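Local coordinates for 14L protein (Yaba-like disease virus, PDB 4EKX) that probably binds and neutralises interleukin-18, as a viral member of the IL-18-binding protein family with an immunoglobulin-like beta-sandwich fold, at residues Thr81-Met84 with Arg85-Leu89. The protein carries 2 engineered substitutions. Residues are numbered along the deposited sequence; the frame is centred on the assembly and turned at random.
Sequences TDEM and RNEKL
R85 runs back along the short helix 82-86 toward its N-terminus and meets D82 there. Its chain is extended from CG to NE, with CG anti to the carbonyl carbon (chi1 -71°), so that the aliphatic part passes alongside the T81 carbonyl, R85 CG lying 3.3 Å from T81 O, and the guanidinium comes to lie near D82. R85 NH1 reaches D82 OD1 at 3.1 Å, a salt bridge whose hydrogen bond is weak and bent, the carboxylate and guanidinium planes standing 68° apart. The stronger partner is E15, which pairs with R85 NH2, giving the guanidinium two acidic partners. At the helix start T81 and M84 form a capping box: T81 OG1 accepts weakly from M84 N at 3.3 Å, and T81 N points at M84 SD in a weak N-H...S contact. R85 N donates to T81 O at 3.0 Å. N86 has its main polar partner in S107, bonded to OD1. E83, extended beyond CG, and E87, bent at chi2 (77°), project side by side with E83 OE1 and E87 OE1 3.9 Å apart. Between M84 and E87, a water bridges M84 O (2.9 Å) and E87 O (2.8 Å). D82, in the first helical turn, should interact favourably with the helix dipole, and R85 ties this surface helix to the loop carrying E15, between strands 6-12 and 18-26; the neighbouring glutamates probably repel one another mildly.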
loop_
_atom_site.group_PDB
_atom_site.type_symbol
_atom_site.label_atom_id
_atom_site.label_comp_id
_atom_site.label_asym_id
_atom_site.label_seq_id
_atom_site.Cartn_x
_atom_site.Cartn_y
_atom_site.Cartn_z
ATOM N N THR D 81 -5.548 24.146 -1.381
ATOM C CA THR D 81 -5.462 25.536 -0.984
ATOM C C THR D 81 -4.629 25.669 0.285
ATOM O O THR D 81 -4.270 24.664 0.909
ATOM C CB THR D 81 -6.859 26.105 -0.715
ATOM O OG1 THR D 81 -7.452 25.397 0.375
ATOM C CG2 THR D 81 -7.740 25.950 -1.945
ATOM N N ASP D 82 -4.326 26.909 0.667
ATOM C CA ASP D 82 -3.616 27.148 1.917
ATOM C C ASP D 82 -4.441 26.702 3.115
ATOM O O ASP D 82 -3.892 26.194 4.091
ATOM C CB ASP D 82 -3.229 28.613 2.073
ATOM C CG ASP D 82 -1.974 28.968 1.306
ATOM O OD1 ASP D 82 -1.163 28.061 1.035
ATOM O OD2 ASP D 82 -1.799 30.157 0.976
ATOM N N GLU D 83 -5.755 26.903 3.047
ATOM C CA GLU D 83 -6.622 26.438 4.122
ATOM C C GLU D 83 -6.453 24.934 4.344
ATOM O O GLU D 83 -6.391 24.476 5.481
ATOM C CB GLU D 83 -8.093 26.776 3.858
ATOM C CG GLU D 83 -9.028 26.242 4.952
ATOM C CD GLU D 83 -10.497 26.513 4.676
ATOM O OE1 GLU D 83 -11.341 26.131 5.518
ATOM O OE2 GLU D 83 -10.812 27.105 3.622
ATOM N N MET D 84 -6.384 24.177 3.254
ATOM C CA MET D 84 -6.198 22.727 3.333
ATOM C C MET D 84 -4.805 22.371 3.844
ATOM O O MET D 84 -4.642 21.408 4.605
ATOM C CB MET D 84 -6.431 22.084 1.965
ATOM C CG MET D 84 -7.860 22.220 1.468
ATOM S SD MET D 84 -8.063 21.794 -0.278
ATOM C CE MET D 84 -7.718 20.038 -0.231
ATOM N N ARG D 85 -3.802 23.139 3.412
ATOM C CA ARG D 85 -2.420 22.912 3.845
ATOM C C ARG D 85 -2.265 23.113 5.348
ATOM O O ARG D 85 -1.450 22.448 5.987
ATOM C CB ARG D 85 -1.445 23.829 3.093
ATOM C CG ARG D 85 -1.251 23.469 1.635
ATOM C CD ARG D 85 -0.264 24.400 0.931
ATOM N NE ARG D 85 -0.235 24.129 -0.503
ATOM C CZ ARG D 85 -0.933 24.807 -1.410
ATOM N NH1 ARG D 85 -1.701 25.824 -1.041
ATOM N NH2 ARG D 85 -0.858 24.476 -2.691
ATOM N N ASN D 86 -3.067 24.017 5.908
ATOM C CA ASN D 86 -2.964 24.374 7.321
ATOM C C ASN D 86 -4.014 23.703 8.213
ATOM O O ASN D 86 -4.005 23.881 9.432
ATOM C CB ASN D 86 -3.033 25.894 7.489
ATOM C CG ASN D 86 -1.855 26.604 6.853
ATOM O OD1 ASN D 86 -0.765 26.040 6.740
ATOM N ND2 ASN D 86 -2.066 27.849 6.436
ATOM N N GLU D 87 -4.901 22.926 7.598
ATOM C CA GLU D 87 -6.005 22.280 8.302
ATOM C C GLU D 87 -5.496 21.144 9.181
ATOM O O GLU D 87 -4.634 20.366 8.763
ATOM C CB GLU D 87 -7.008 21.729 7.284
ATOM C CG GLU D 87 -8.308 21.208 7.871
ATOM C CD GLU D 87 -9.251 22.325 8.262
ATOM O OE1 GLU D 87 -9.701 23.072 7.363
ATOM O OE2 GLU D 87 -9.529 22.460 9.470
ATOM N N LYS D 88 -6.014 21.057 10.401
ATOM C CA LYS D 88 -5.730 19.897 11.248
ATOM C C LYS D 88 -6.568 18.703 10.802
ATOM O O LYS D 88 -7.791 18.708 10.935
ATOM C CB LYS D 88 -5.986 20.205 12.728
ATOM C CG LYS D 88 -5.611 19.049 13.669
ATOM C CD LYS D 88 -5.803 19.453 15.119
ATOM C CE LYS D 88 -5.555 18.288 16.060
ATOM N NZ LYS D 88 -5.778 18.674 17.477
ATOM N N LEU D 89 -5.900 17.670 10.291
ATOM C CA LEU D 89 -6.584 16.501 9.761
ATOM C C LEU D 89 -6.426 15.318 10.721
ATOM O O LEU D 89 -5.312 14.924 11.060
ATOM C CB LEU D 89 -6.034 16.144 8.377
ATOM C CG LEU D 89 -5.978 17.311 7.375
ATOM C CD1 LEU D 89 -5.252 16.892 6.098
ATOM C CD2 LEU D 89 -7.369 17.822 7.050
HETATM O O HOH W 1 -3.220 19.656 6.411
#